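Uncharacterized protein (Bacillus thuringiensis serovar kurstaki, PDB 4XE7) is a ParM-type bacterial actin-like protein that probably assembles into nucleotide-dependent filaments which move plasmid DNA apart before cell division. Local coordinates at residues A[38-43]-A[104-109]; A[114-119]-A[160-165]; A[199-204]-A[405-410]. All blocks are in the same frame, centred on the assembly; numbering follows the deposited sequence.

Contact 1. Residues A[38-43]-A[104-109]; sequences IPTVIA and QEPTVD
I42 and Q104 make a single antiparallel hydrogen-bonded beta bridge, which fastens the long loop before helix 123-140 to strand 33-45 in the mixed sheet of this actin-like fold. Its two backbone bonds are nearly straight: I42 N donates to Q104 O at 3.1 Å, and Q104 N donates to I42 O at 2.6 Å, each with an N-H...O angle of 168°. Just before the bridge the strand is interrupted at T40, the centre of an inverse gamma turn closed by V41 N bonding to P39 O. V41 and A43 bond by their backbones to G94 and Y92, whereas I42 pairs with the loop.

Aliphatic contacts extend the bridge along both chains. V41 and E105 lie side by side and point the same way, with CG2 of V41 3.8 Å from CG of E105, while the acid of E105 forms a salt bridge with R103. I42 CG1, held between the backbone N and the carbonyl carbon (chi1 71°), lies 4.0 Å from Q104 CB. Farther out, Q104 OE1 accepts a hydrogen bond from K124 of helix 123-140, whose I128 touches I42. T40 and P106 cross at about a right angle, and T40 CG2 rests 3.8 Å from P106 CG. Beside that methyl, the carbonyl oxygen of T40 comes within 3.3 Å of P106 CD.

Contact 2. Residues A[114-119]-A[160-165]; sequences TEDKFS and KLRGEE
D116 and F118, in a type I beta turn that runs from D116 to S119, face L161 and R162, but the backbones stay well apart, the CA atoms of D116 and L161 being 8.9 Å from each other. Side chains therefore span the gap, and R162 does most of the work. Its CG is anti to the backbone N (chi1 -162°), and the chain then bends at chi2 and chi3 before the guanidinium reaches the turn. There NH2 forms a salt bridge with D116 OD2 at 2.8 Å. The other carboxylate oxygen, D116 OD1, is almost as near to the same R162 NH2, at 2.9 Å, so both oxygens converge on one nitrogen. The carboxylate and guanidinium planes are 23° apart, and OD2 approaches the guanidinium obliquely.

The group is also flanked by the turn itself. F118 CB lies over one face of the guanidinium, 3.5 Å from R162 NH2, whereas S119 N stands at its edge, near its plane. L161 adds a looser van der Waals touch, its CD2 methyl 4.3 Å from D116 OD1. Beyond CB the F118 ring leads away from R162 to pack on I167 and M170 of helix 164-171 and on H126 and L127 of helix 123-140; K117 CB lies above one face of this ring, offset toward its rim. The turn is steadied by N122, bonded to D116 O and to S119 OG.

G163, with a positive phi that suits glycine, occupies the N-cap position of helix 164-171. The contact is thus a surface salt bridge between a beta turn and the lead-in to a helix, joining two connecting segments of the actin-like fold.

Contact 3. Residues A[199-204]-A[405-410]; sequences NVEGVS and RSYLIA
Y407 reaches from the helix across N199 to E201, and its atoms meet the segment 199-204 in sequence. CB lies 4.1 Å from ND2 of N199, and CG is slightly nearer to that same nitrogen. The closest approach of the ring to the amide follows at CD1, 3.4 Å from N199 ND2, which comes in obliquely. CE1 has moved on to the asparagine's aliphatic part, 3.7 Å from N199 CB. The two side chains slide past each other in opposite directions with the amide and ring planes only 19° apart. At the tip, Y407 OH meets carbon: E201 CG is 3.4 Å from it and E201 CB is close behind. This hydroxyl is buried by the contact and has no polar partner in the model.

N199 is fixed from elsewhere as well. Its CG is anti to the carbonyl carbon (chi1 -52°), and ND2 donates to G152 O and S151 OG, while OD1 lies 3.5 Å from A410 CB, one turn beyond S406 on the helix. S406 packs on S204, its OG 2.9 Å from S204 O. That hydrogen bond is not settled, because F402 O also attracts the one proton of S406 OG.

Helix 402-418 thus lies against the end of strand 188-200 and the loop that follows it. S151 OG accepts from N199 ND2 and donates to the backbone oxygen of Y407, linking strand 145-154 to the helix, while on a different side L408 packs on strands 21-27 and 33-45, and L207 of helix 205-210 touches S406.

Along the chain the three contacts follow one another in series, none nested in or crossing another. Contact 1 closes a 60-residue excursion from strand 33-45 that includes strands 73-79 and 90-93. Contact 2 opens a few residues later in the same long loop and closes across helix 123-140 and strand 145-154 at the start of helix 164-171. The two touch where V108 packs against T114 and E115. Contact 3 spans 200 residues, bringing the C-terminal helix 402-418 back to strand 188-200 after the whole five-stranded sheet has been formed. Contacts 1 and 3 reach the same eight-stranded sheet, with centres about 24 Å apart.

Contact 1. Residues A[38-43]-A[104-109]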
loop_
_atom_site.group_PDB
_atom_site.type_symbol
_atom_site.label_atom_id
_atom_site.label_comp_id
_atom_site.label_asym_id
_atom_site.label_seq_id
_atom_site.Cartn_x
_atom_site.Cartn_y
_atom_site.Cartn_z
ATOM N N ILE A 38 0.642 -7.603 -3.133
ATOM C CA ILE A 38 1.133 -8.515 -4.158
ATOM C C ILE A 38 1.036 -7.810 -5.500
ATOM O O ILE A 38 -0.052 -7.417 -5.913
ATOM C CB ILE A 38 0.333 -9.832 -4.180
ATOM C CG1 ILE A 38 0.430 -10.529 -2.817
ATOM C CG2 ILE A 38 0.862 -10.762 -5.272
ATOM C CD1 ILE A 38 -0.274 -11.904 -2.739
ATOM N N PRO A 39 2.176 -7.631 -6.188
ATOM C CA PRO A 39 2.087 -6.946 -7.481
ATOM C C PRO A 39 1.197 -7.725 -8.464
ATOM O O PRO A 39 1.167 -8.972 -8.488
ATOM C CB PRO A 39 3.543 -6.892 -7.966
ATOM C CG PRO A 39 4.388 -7.177 -6.744
ATOM C CD PRO A 39 3.553 -8.050 -5.863
ATOM N N THR A 40 0.463 -6.971 -9.266
ATOM C CA THR A 40 -0.524 -7.542 -10.163
ATOM C C THR A 40 0.167 -8.060 -11.425
ATOM O O THR A 40 0.097 -7.471 -12.513
ATOM C CB THR A 40 -1.598 -6.508 -10.472
ATOM O OG1 THR A 40 -2.062 -5.974 -9.225
ATOM C CG2 THR A 40 -2.768 -7.138 -11.236
ATOM N N VAL A 41 0.857 -9.178 -11.237
ATOM C CA VAL A 41 1.647 -9.797 -12.274
ATOM C C VAL A 41 1.490 -11.295 -12.150
ATOM O O VAL A 41 1.733 -11.857 -11.079
ATOM C CB VAL A 41 3.135 -9.451 -12.156
ATOM C CG1 VAL A 41 3.901 -10.117 -13.280
ATOM C CG2 VAL A 41 3.355 -7.948 -12.176
ATOM N N ILE A 42 1.071 -11.945 -13.227
ATOM C CA ILE A 42 0.986 -13.403 -13.222
ATOM C C ILE A 42 1.716 -14.001 -14.428
ATOM O O ILE A 42 1.986 -13.311 -15.410
ATOM C CB ILE A 42 -0.489 -13.874 -13.188
ATOM C CG1 ILE A 42 -1.180 -13.593 -14.519
ATOM C CG2 ILE A 42 -1.240 -13.210 -11.999
ATOM C CD1 ILE A 42 -2.631 -14.057 -14.566
ATOM N N ALA A 43 2.054 -15.281 -14.331
ATOM C CA ALA A 43 2.739 -16.003 -15.409
ATOM C C ALA A 43 2.392 -17.486 -15.319
ATOM O O ALA A 43 2.401 -18.051 -14.224
ATOM C CB ALA A 43 4.267 -15.786 -15.335
ATOM N N GLN A 104 2.141 -11.796 -17.517
ATOM C CA GLN A 104 0.974 -11.038 -17.943
ATOM C C GLN A 104 0.692 -9.927 -16.941
ATOM O O GLN A 104 0.668 -10.165 -15.732
ATOM C CB GLN A 104 -0.233 -11.963 -18.100
ATOM C CG GLN A 104 0.051 -13.157 -19.017
ATOM C CD GLN A 104 -1.169 -14.048 -19.228
ATOM O OE1 GLN A 104 -2.283 -13.563 -19.401
ATOM N NE2 GLN A 104 -0.958 -15.355 -19.206
ATOM N N GLU A 105 0.505 -8.711 -17.451
ATOM C CA GLU A 105 0.264 -7.531 -16.620
ATOM C C GLU A 105 -0.934 -6.737 -17.144
ATOM O O GLU A 105 -1.338 -6.902 -18.300
ATOM C CB GLU A 105 1.526 -6.647 -16.567
ATOM C CG GLU A 105 2.691 -7.302 -15.820
ATOM C CD GLU A 105 4.018 -6.557 -15.961
ATOM O OE1 GLU A 105 4.772 -6.835 -16.921
ATOM O OE2 GLU A 105 4.316 -5.707 -15.096
ATOM N N PRO A 106 -1.521 -5.874 -16.298
ATOM C CA PRO A 106 -2.611 -5.052 -16.832
ATOM C C PRO A 106 -2.098 -4.064 -17.881
ATOM O O PRO A 106 -1.024 -3.492 -17.715
ATOM C CB PRO A 106 -3.141 -4.321 -15.592
ATOM C CG PRO A 106 -2.651 -5.140 -14.417
ATOM C CD PRO A 106 -1.316 -5.641 -14.856
ATOM N N THR A 107 -2.850 -3.889 -18.962
ATOM C CA THR A 107 -2.511 -2.881 -19.957
ATOM C C THR A 107 -3.644 -1.870 -20.111
ATOM O O THR A 107 -4.652 -1.930 -19.400
ATOM C CB THR A 107 -2.191 -3.507 -21.330
ATOM O OG1 THR A 107 -3.308 -4.282 -21.784
ATOM C CG2 THR A 107 -0.952 -4.400 -21.237
ATOM N N VAL A 108 -3.461 -0.933 -21.036
ATOM C CA VAL A 108 -4.356 0.212 -21.183
ATOM C C VAL A 108 -4.522 0.641 -22.653
ATOM O O VAL A 108 -3.588 1.188 -23.249
ATOM C CB VAL A 108 -3.833 1.421 -20.360
ATOM C CG1 VAL A 108 -4.735 2.581 -20.549
ATOM C CG2 VAL A 108 -3.728 1.089 -18.868
ATOM N N ASP A 109 -5.698 0.388 -23.236
ATOM C CA ASP A 109 -5.928 0.636 -24.670
ATOM C C ASP A 109 -7.107 1.583 -24.991
ATOM O O ASP A 109 -8.047 1.701 -24.203
ATOM C CB ASP A 109 -6.100 -0.707 -25.405
ATOM C CG ASP A 109 -4.859 -1.595 -25.307
ATOM O OD1 ASP A 109 -3.819 -1.087 -24.834
ATOM O OD2 ASP A 109 -4.892 -2.764 -25.768
#

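Contact 2. Residues A[114-119]-A[160-165]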
loop_
_atom_site.group_PDB
_atom_site.type_symbol
_atom_site.label_atom_id
_atom_site.label_comp_id
_atom_site.label_asym_id
_atom_site.label_seq_id
_atom_site.Cartn_x
_atom_site.Cartn_y
_atom_site.Cartn_z
ATOM N N THR A 114 -7.361 3.646 -18.636
ATOM C CA THR A 114 -7.328 2.308 -18.028
ATOM C C THR A 114 -8.482 1.364 -18.391
ATOM O O THR A 114 -9.596 1.801 -18.675
ATOM C CB THR A 114 -7.285 2.428 -16.494
ATOM O OG1 THR A 114 -8.350 3.282 -16.059
ATOM C CG2 THR A 114 -5.954 3.017 -16.039
ATOM N N GLU A 115 -8.201 0.063 -18.359
ATOM C CA GLU A 115 -9.167 -0.949 -18.786
ATOM C C GLU A 115 -10.080 -1.419 -17.660
ATOM O O GLU A 115 -9.908 -1.042 -16.502
ATOM C CB GLU A 115 -8.446 -2.165 -19.378
ATOM C CG GLU A 115 -7.916 -1.973 -20.788
ATOM C CD GLU A 115 -7.352 -3.255 -21.368
ATOM O OE1 GLU A 115 -7.041 -3.289 -22.578
ATOM O OE2 GLU A 115 -7.213 -4.232 -20.605
ATOM N N ASP A 116 -11.045 -2.258 -18.026
ATOM C CA ASP A 116 -11.983 -2.859 -17.086
ATOM C C ASP A 116 -11.353 -4.060 -16.381
ATOM O O ASP A 116 -11.006 -5.041 -17.031
ATOM C CB ASP A 116 -13.252 -3.285 -17.823
ATOM C CG ASP A 116 -14.356 -3.715 -16.885
ATOM O OD1 ASP A 116 -14.364 -3.246 -15.728
ATOM O OD2 ASP A 116 -15.215 -4.520 -17.303
ATOM N N LYS A 117 -11.214 -3.986 -15.061
ATOM C CA LYS A 117 -10.504 -5.020 -14.295
ATOM C C LYS A 117 -11.123 -6.409 -14.430
ATOM O O LYS A 117 -10.413 -7.409 -14.529
ATOM C CB LYS A 117 -10.458 -4.654 -12.814
ATOM C CG LYS A 117 -9.388 -3.660 -12.451
ATOM C CD LYS A 117 -9.391 -3.417 -10.959
ATOM C CE LYS A 117 -8.231 -2.534 -10.553
ATOM N NZ LYS A 117 -8.238 -1.257 -11.304
ATOM N N PHE A 118 -12.446 -6.480 -14.439
ATOM C CA PHE A 118 -13.079 -7.787 -14.318
ATOM C C PHE A 118 -13.860 -8.238 -15.561
ATOM O O PHE A 118 -14.767 -9.073 -15.469
ATOM C CB PHE A 118 -13.961 -7.793 -13.072
ATOM C CG PHE A 118 -13.177 -7.624 -11.795
ATOM C CD1 PHE A 118 -13.268 -6.457 -11.051
ATOM C CD2 PHE A 118 -12.315 -8.620 -11.367
ATOM C CE1 PHE A 118 -12.535 -6.302 -9.888
ATOM C CE2 PHE A 118 -11.576 -8.471 -10.205
ATOM C CZ PHE A 118 -11.682 -7.311 -9.465
ATOM N N SER A 119 -13.463 -7.719 -16.722
ATOM C CA SER A 119 -13.925 -8.251 -18.006
ATOM C C SER A 119 -13.401 -9.671 -18.169
ATOM O O SER A 119 -12.502 -10.084 -17.436
ATOM C CB SER A 119 -13.450 -7.378 -19.165
ATOM O OG SER A 119 -12.048 -7.498 -19.341
ATOM N N LYS A 160 -21.093 2.455 -13.956
ATOM C CA LYS A 160 -21.767 2.591 -15.239
ATOM C C LYS A 160 -21.679 1.272 -16.005
ATOM O O LYS A 160 -22.347 1.079 -17.024
ATOM C CB LYS A 160 -21.157 3.736 -16.057
ATOM C CG LYS A 160 -22.182 4.728 -16.600
ATOM C CD LYS A 160 -21.594 6.120 -16.784
ATOM C CE LYS A 160 -22.532 7.007 -17.594
ATOM N NZ LYS A 160 -23.963 6.806 -17.224
ATOM N N LEU A 161 -20.853 0.364 -15.495
ATOM C CA LEU A 161 -20.573 -0.896 -16.174
ATOM C C LEU A 161 -21.127 -2.107 -15.429
ATOM O O LEU A 161 -21.668 -3.029 -16.039
ATOM C CB LEU A 161 -19.057 -1.079 -16.369
ATOM C CG LEU A 161 -18.255 -0.370 -17.474
ATOM C CD1 LEU A 161 -18.991 0.812 -18.112
ATOM C CD2 LEU A 161 -16.885 0.054 -16.947
ATOM N N ARG A 162 -20.993 -2.102 -14.110
ATOM C CA ARG A 162 -21.161 -3.329 -13.342
ATOM C C ARG A 162 -22.363 -3.338 -12.403
ATOM O O ARG A 162 -23.437 -3.826 -12.753
ATOM C CB ARG A 162 -19.894 -3.600 -12.529
ATOM C CG ARG A 162 -19.759 -5.029 -12.041
ATOM C CD ARG A 162 -19.201 -5.905 -13.136
ATOM N NE ARG A 162 -17.885 -5.433 -13.552
ATOM C CZ ARG A 162 -17.167 -5.977 -14.528
ATOM N NH1 ARG A 162 -17.635 -7.020 -15.203
ATOM N NH2 ARG A 162 -15.979 -5.475 -14.831
ATOM N N GLY A 163 -22.161 -2.803 -11.203
ATOM C CA GLY A 163 -23.076 -3.013 -10.095
ATOM C C GLY A 163 -22.342 -3.762 -8.995
ATOM O O GLY A 163 -21.607 -4.709 -9.269
ATOM N N GLU A 164 -22.531 -3.335 -7.751
ATOM C CA GLU A 164 -21.822 -3.932 -6.622
ATOM C C GLU A 164 -22.126 -5.419 -6.491
ATOM O O GLU A 164 -21.250 -6.216 -6.158
ATOM C CB GLU A 164 -22.183 -3.208 -5.318
ATOM C CG GLU A 164 -21.744 -1.740 -5.282
ATOM C CD GLU A 164 -22.048 -1.050 -3.957
ATOM O OE1 GLU A 164 -21.743 0.160 -3.829
ATOM O OE2 GLU A 164 -22.585 -1.715 -3.046
ATOM N N GLU A 165 -23.369 -5.793 -6.766
ATOM C CA GLU A 165 -23.817 -7.155 -6.520
ATOM C C GLU A 165 -23.275 -8.107 -7.580
ATOM O O GLU A 165 -23.213 -9.312 -7.358
ATOM C CB GLU A 165 -25.349 -7.189 -6.449
ATOM C CG GLU A 165 -25.878 -6.156 -5.446
ATOM C CD GLU A 165 -27.137 -5.434 -5.902
ATOM O OE1 GLU A 165 -28.205 -6.079 -5.990
ATOM O OE2 GLU A 165 -27.048 -4.218 -6.193
#

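Contact 3. Residues A[199-204]-A[405-410]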
loop_
_atom_site.group_PDB
_atom_site.type_symbol
_atom_site.label_atom_id
_atom_site.label_comp_id
_atom_site.label_asym_id
_atom_site.label_seq_id
_atom_site.Cartn_x
_atom_site.Cartn_y
_atom_site.Cartn_z
ATOM N N ASN A 199 -17.537 -0.914 -0.945
ATOM C CA ASN A 199 -17.416 0.403 -0.347
ATOM C C ASN A 199 -17.064 1.426 -1.416
ATOM O O ASN A 199 -16.692 1.062 -2.543
ATOM C CB ASN A 199 -16.360 0.397 0.765
ATOM C CG ASN A 199 -16.593 -0.713 1.792
ATOM O OD1 ASN A 199 -17.430 -0.580 2.685
ATOM N ND2 ASN A 199 -15.854 -1.824 1.658
ATOM N N VAL A 200 -17.190 2.700 -1.055
ATOM C CA VAL A 200 -16.837 3.803 -1.938
ATOM C C VAL A 200 -15.336 4.002 -1.959
ATOM O O VAL A 200 -14.794 4.547 -1.000
ATOM C CB VAL A 200 -17.473 5.131 -1.473
ATOM C CG1 VAL A 200 -17.189 6.245 -2.471
ATOM C CG2 VAL A 200 -18.964 4.965 -1.212
ATOM N N GLU A 201 -14.662 3.592 -3.032
ATOM C CA GLU A 201 -13.214 3.786 -3.103
ATOM C C GLU A 201 -12.940 5.286 -3.058
ATOM O O GLU A 201 -13.694 6.072 -3.617
ATOM C CB GLU A 201 -12.619 3.153 -4.368
ATOM C CG GLU A 201 -11.107 2.950 -4.305
ATOM C CD GLU A 201 -10.518 2.435 -5.611
ATOM O OE1 GLU A 201 -10.716 3.093 -6.653
ATOM O OE2 GLU A 201 -9.857 1.373 -5.595
ATOM N N GLY A 202 -11.879 5.689 -2.377
ATOM C CA GLY A 202 -11.598 7.105 -2.235
ATOM C C GLY A 202 -12.052 7.668 -0.903
ATOM O O GLY A 202 -11.271 7.728 0.046
ATOM N N VAL A 203 -13.317 8.061 -0.803
ATOM C CA VAL A 203 -13.758 8.698 0.436
ATOM C C VAL A 203 -13.835 7.706 1.607
ATOM O O VAL A 203 -13.879 8.124 2.767
ATOM C CB VAL A 203 -15.117 9.407 0.264
ATOM C CG1 VAL A 203 -16.267 8.408 0.331
ATOM C CG2 VAL A 203 -15.274 10.508 1.323
ATOM N N SER A 204 -13.822 6.402 1.314
ATOM C CA SER A 204 -13.758 5.385 2.372
ATOM C C SER A 204 -12.520 5.545 3.227
ATOM O O SER A 204 -12.516 5.161 4.389
ATOM C CB SER A 204 -13.755 3.959 1.804
ATOM O OG SER A 204 -14.923 3.687 1.067
ATOM N N ARG A 405 -7.299 -0.919 4.721
ATOM C CA ARG A 405 -7.660 -0.769 6.125
ATOM C C ARG A 405 -9.083 -0.248 6.282
ATOM O O ARG A 405 -9.799 -0.681 7.191
ATOM C CB ARG A 405 -6.683 0.166 6.856
ATOM C CG ARG A 405 -5.302 -0.432 7.031
ATOM C CD ARG A 405 -4.268 0.622 7.397
ATOM N NE ARG A 405 -4.524 1.164 8.715
ATOM C CZ ARG A 405 -3.975 0.709 9.835
ATOM N NH1 ARG A 405 -3.124 -0.298 9.808
ATOM N NH2 ARG A 405 -4.281 1.269 10.990
ATOM N N SER A 406 -9.495 0.673 5.410
ATOM C CA SER A 406 -10.872 1.188 5.451
ATOM C C SER A 406 -11.878 0.074 5.188
ATOM O O SER A 406 -12.863 -0.066 5.909
ATOM C CB SER A 406 -11.076 2.310 4.426
ATOM O OG SER A 406 -10.244 3.423 4.709
ATOM N N TYR A 407 -11.640 -0.692 4.133
ATOM C CA TYR A 407 -12.472 -1.854 3.859
ATOM C C TYR A 407 -12.495 -2.778 5.081
ATOM O O TYR A 407 -13.558 -3.212 5.512
ATOM C CB TYR A 407 -11.975 -2.601 2.614
ATOM C CG TYR A 407 -12.003 -1.778 1.327
ATOM C CD1 TYR A 407 -12.717 -0.585 1.262
ATOM C CD2 TYR A 407 -11.306 -2.188 0.190
ATOM C CE1 TYR A 407 -12.755 0.169 0.108
ATOM C CE2 TYR A 407 -11.340 -1.428 -0.995
ATOM C CZ TYR A 407 -12.074 -0.253 -1.016
ATOM O OH TYR A 407 -12.134 0.533 -2.147
ATOM N N LEU A 408 -11.322 -3.065 5.653
ATOM C CA LEU A 408 -11.248 -3.975 6.800
ATOM C C LEU A 408 -12.118 -3.473 7.967
ATOM O O LEU A 408 -12.908 -4.230 8.534
ATOM C CB LEU A 408 -9.790 -4.156 7.260
ATOM C CG LEU A 408 -9.542 -4.925 8.569
ATOM C CD1 LEU A 408 -10.154 -6.331 8.543
ATOM C CD2 LEU A 408 -8.048 -5.004 8.893
ATOM N N ILE A 409 -11.972 -2.201 8.325
ATOM C CA ILE A 409 -12.790 -1.616 9.396
ATOM C C ILE A 409 -14.299 -1.712 9.082
ATOM O O ILE A 409 -15.102 -2.060 9.956
ATOM C CB ILE A 409 -12.396 -0.146 9.647
ATOM C CG1 ILE A 409 -10.962 -0.076 10.187
ATOM C CG2 ILE A 409 -13.362 0.541 10.622
ATOM C CD1 ILE A 409 -10.271 1.244 9.902
ATOM N N ALA A 410 -14.673 -1.408 7.841
ATOM C CA ALA A 410 -16.055 -1.540 7.402
ATOM C C ALA A 410 -16.499 -2.985 7.563
ATOM O O ALA A 410 -17.611 -3.258 8.022
ATOM C CB ALA A 410 -16.218 -1.087 5.943
#